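PDB 4PCQ: possible transcriptional regulatory protein (Probably Lrp/AsnC-family) from Mycobacterium tuberculosis, which regulates transcription of the L-alanine dehydrogenase gene by binding upstream of it, activating expression when L-alanine is present and repressing it when L-alanine is absent. Local coordinates for residues 93-98 with 138-143. Numbering follows the deposited sequence.
Sequences PLQAMI and HVAARD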
ATOM      1  N   PRO B  93      10.601  12.294   6.382  1.00 54.40           N
ATOM      2  CA  PRO B  93       9.408  13.131   6.548  1.00 53.78           C
ATOM      3  C   PRO B  93       8.874  13.677   5.230  1.00 52.13           C
ATOM      4  O   PRO B  93       7.765  14.214   5.193  1.00 55.26           O
ATOM      5  CB  PRO B  93       9.914  14.283   7.415  1.00 51.82           C
ATOM      6  CG  PRO B  93      11.365  14.385   7.093  1.00 52.40           C
ATOM      7  CD  PRO B  93      11.832  12.988   6.801  1.00 55.92           C
ATOM      8  N   LEU B  94       9.656  13.554   4.164  1.00 43.49           N
ATOM      9  CA  LEU B  94       9.267  14.125   2.885  1.00 40.85           C
ATOM     10  C   LEU B  94       8.872  13.021   1.908  1.00 38.12           C
ATOM     11  O   LEU B  94       9.675  12.157   1.596  1.00 37.79           O
ATOM     12  CB  LEU B  94      10.427  14.949   2.329  1.00 41.09           C
ATOM     13  CG  LEU B  94      10.184  15.808   1.093  1.00 39.00           C
ATOM     14  CD1 LEU B  94       9.675  17.172   1.516  1.00 40.32           C
ATOM     15  CD2 LEU B  94      11.468  15.946   0.297  1.00 38.71           C
ATOM     16  N   GLN B  95       7.643  13.057   1.410  1.00 41.86           N
ATOM     17  CA  GLN B  95       7.162  12.007   0.509  1.00 39.63           C
ATOM     18  C   GLN B  95       6.868  12.546  -0.881  1.00 37.51           C
ATOM     19  O   GLN B  95       6.495  13.705  -1.036  1.00 37.60           O
ATOM     20  CB  GLN B  95       5.917  11.319   1.064  1.00 39.79           C
ATOM     21  CG  GLN B  95       6.193  10.277   2.126  1.00 41.37           C
ATOM     22  CD  GLN B  95       4.920   9.644   2.652  1.00 41.67           C
ATOM     23  OE1 GLN B  95       4.580   8.513   2.297  1.00 44.22           O
ATOM     24  NE2 GLN B  95       4.209  10.370   3.508  1.00 43.38           N
ATOM     25  N   ALA B  96       7.058  11.703  -1.890  1.00 32.42           N
ATOM     26  CA  ALA B  96       6.838  12.126  -3.267  1.00 30.67           C
ATOM     27  C   ALA B  96       6.241  11.048  -4.171  1.00 29.28           C
ATOM     28  O   ALA B  96       6.295   9.858  -3.881  1.00 29.97           O
ATOM     29  CB  ALA B  96       8.131  12.646  -3.866  1.00 30.70           C
ATOM     30  N   MET B  97       5.675  11.505  -5.276  1.00 26.08           N
ATOM     31  CA  MET B  97       5.116  10.669  -6.313  1.00 24.95           C
ATOM     32  C   MET B  97       5.881  11.022  -7.583  1.00 24.65           C
ATOM     33  O   MET B  97       5.744  12.135  -8.089  1.00 23.97           O
ATOM     34  CB  MET B  97       3.657  11.056  -6.502  1.00 24.70           C
ATOM     35  CG  MET B  97       2.588  10.165  -5.900  1.00 33.43           C
ATOM     36  SD  MET B  97       2.665   8.419  -6.317  1.00 50.98           S
ATOM     37  CE  MET B  97       1.063   7.913  -5.672  1.00 25.42           C
ATOM     38  N   ILE B  98       6.653  10.087  -8.122  1.00 24.16           N
ATOM     39  CA  ILE B  98       7.447  10.384  -9.309  1.00 23.87           C
ATOM     40  C   ILE B  98       6.959   9.592 -10.510  1.00 24.36           C
ATOM     41  O   ILE B  98       7.119   8.379 -10.552  1.00 25.58           O
ATOM     42  CB  ILE B  98       8.928  10.058  -9.082  1.00 24.85           C
ATOM     43  CG1 ILE B  98       9.411  10.664  -7.767  1.00 25.86           C
ATOM     44  CG2 ILE B  98       9.763  10.574 -10.225  1.00 24.88           C
ATOM     45  CD1 ILE B  98      10.810  10.224  -7.382  1.00 27.29           C
ATOM     46  N   HIS B 138       5.848   5.772  -5.679  1.00 20.00           N
ATOM     47  CA  HIS B 138       5.608   6.413  -4.393  1.00 20.42           C
ATOM     48  C   HIS B 138       6.846   6.209  -3.540  1.00 21.88           C
ATOM     49  O   HIS B 138       7.186   5.075  -3.187  1.00 22.54           O
ATOM     50  CB  HIS B 138       4.384   5.807  -3.706  1.00 20.09           C
ATOM     51  CG  HIS B 138       4.196   6.254  -2.289  1.00 21.74           C
ATOM     52  ND1 HIS B 138       3.399   5.570  -1.391  1.00 24.24           N
ATOM     53  CD2 HIS B 138       4.691   7.316  -1.610  1.00 22.29           C
ATOM     54  CE1 HIS B 138       3.415   6.191  -0.228  1.00 26.71           C
ATOM     55  NE2 HIS B 138       4.192   7.256  -0.333  1.00 23.19           N
ATOM     56  N   VAL B 139       7.518   7.311  -3.220  1.00 22.72           N
ATOM     57  CA  VAL B 139       8.795   7.262  -2.512  1.00 25.38           C
ATOM     58  C   VAL B 139       8.820   8.124  -1.250  1.00 26.05           C
ATOM     59  O   VAL B 139       8.052   9.078  -1.113  1.00 25.59           O
ATOM     60  CB  VAL B 139       9.967   7.711  -3.415  1.00 25.12           C
ATOM     61  CG1 VAL B 139      10.069   6.830  -4.649  1.00 24.36           C
ATOM     62  CG2 VAL B 139       9.807   9.173  -3.802  1.00 24.67           C
ATOM     63  N   ALA B 140       9.723   7.780  -0.337  1.00 36.43           N
ATOM     64  CA  ALA B 140       9.951   8.576   0.864  1.00 36.44           C
ATOM     65  C   ALA B 140      11.428   8.937   1.006  1.00 32.68           C
ATOM     66  O   ALA B 140      12.306   8.111   0.758  1.00 33.62           O
ATOM     67  CB  ALA B 140       9.477   7.826   2.094  1.00 31.67           C
ATOM     68  N   ALA B 141      11.685  10.177   1.408  1.00 33.93           N
ATOM     69  CA  ALA B 141      13.035  10.694   1.589  1.00 36.46           C
ATOM     70  C   ALA B 141      13.113  11.631   2.802  1.00 39.15           C
ATOM     71  O   ALA B 141      12.100  12.194   3.241  1.00 38.66           O
ATOM     72  CB  ALA B 141      13.492  11.413   0.334  1.00 35.19           C
ATOM     73  N   ARG B 142      14.323  11.787   3.333  1.00 51.55           N
ATOM     74  CA  ARG B 142      14.559  12.615   4.512  1.00 58.55           C
ATOM     75  C   ARG B 142      14.469  14.109   4.194  1.00 59.86           C
ATOM     76  O   ARG B 142      13.847  14.874   4.933  1.00 59.89           O
ATOM     77  CB  ARG B 142      15.911  12.282   5.146  1.00 63.29           C
ATOM     78  CG  ARG B 142      17.042  12.095   4.150  1.00 67.15           C
ATOM     79  CD  ARG B 142      18.404  12.237   4.814  1.00 72.11           C
ATOM     80  NE  ARG B 142      19.490  12.230   3.836  1.00 73.56           N
ATOM     81  CZ  ARG B 142      20.150  11.139   3.460  1.00 74.71           C
ATOM     82  NH1 ARG B 142      19.839   9.963   3.985  1.00 75.72           N
ATOM     83  NH2 ARG B 142      21.123  11.224   2.561  1.00 74.01           N
ATOM     84  N   ASP B 143      15.097  14.521   3.097  1.00 62.53           N
ATOM     85  CA  ASP B 143      15.069  15.917   2.683  1.00 55.38           C
ATOM     86  C   ASP B 143      14.951  16.034   1.167  1.00 52.20           C
ATOM     87  O   ASP B 143      14.869  15.023   0.472  1.00 50.21           O
ATOM     88  CB  ASP B 143      16.309  16.656   3.201  1.00 59.20           C
ATOM     89  CG  ASP B 143      17.606  15.914   2.905  1.00 61.41           C
ATOM     90  OD1 ASP B 143      17.706  15.278   1.836  1.00 59.12           O
ATOM     91  OD2 ASP B 143      18.528  15.964   3.749  1.00 65.10           O
TER
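L94 and A96 pair with A141 and V139 through reciprocal backbone bonds, illustrating how a central strand divides its backbone groups between two neighbours. The two strands are the middle pair of the ferredoxin-like (beta-alpha-beta-beta-alpha-beta) fold of Lrp/AsnC effector domains. In the A96–V139 pair both bonds are 2.9 Å, A96 N to V139 O and V139 N to A96 O, the second almost straight at 176° at the hydrogen. L94 and A141 repeat the exchange, A141 N giving to L94 O at 2.8 Å and L94 N giving to A141 O. The backbone groups of Q95 and M97 turn instead to L168 and T166 on strand 162-173.

A polar bond is added on the face carrying Q95, M97, A140 and H138. With chi1 at 171°, H138 CG lies anti to its backbone N, displaced toward Q95, and NE2 donates to Q95 OE1 at 2.9 Å. The acceptor lies close to the ring plane, whereas the donor stands above the amide carbonyl plane; amide and ring are inclined by 33°. Across the same ring, ND1 bonds to D125 OD2, giving both imidazole nitrogens a partner. M97 SD rests near H138 CB at 4.1 Å, and Y127 of the second subunit meets the ring edge-to-face.

The other face is apolar: V139 CG2 touches A96 CB and I98 CD1, each at 3.9 Å, and A96 and I98 also pack on L147 and F150 of helix 144-156. D143 caps the start of that helix, OD1 accepting from D146 N. With Q95 OE1 as modelled and a carboxylate on the other side, H138 faces two acceptors, which would favour an imidazolium; D125 could then balance its charge.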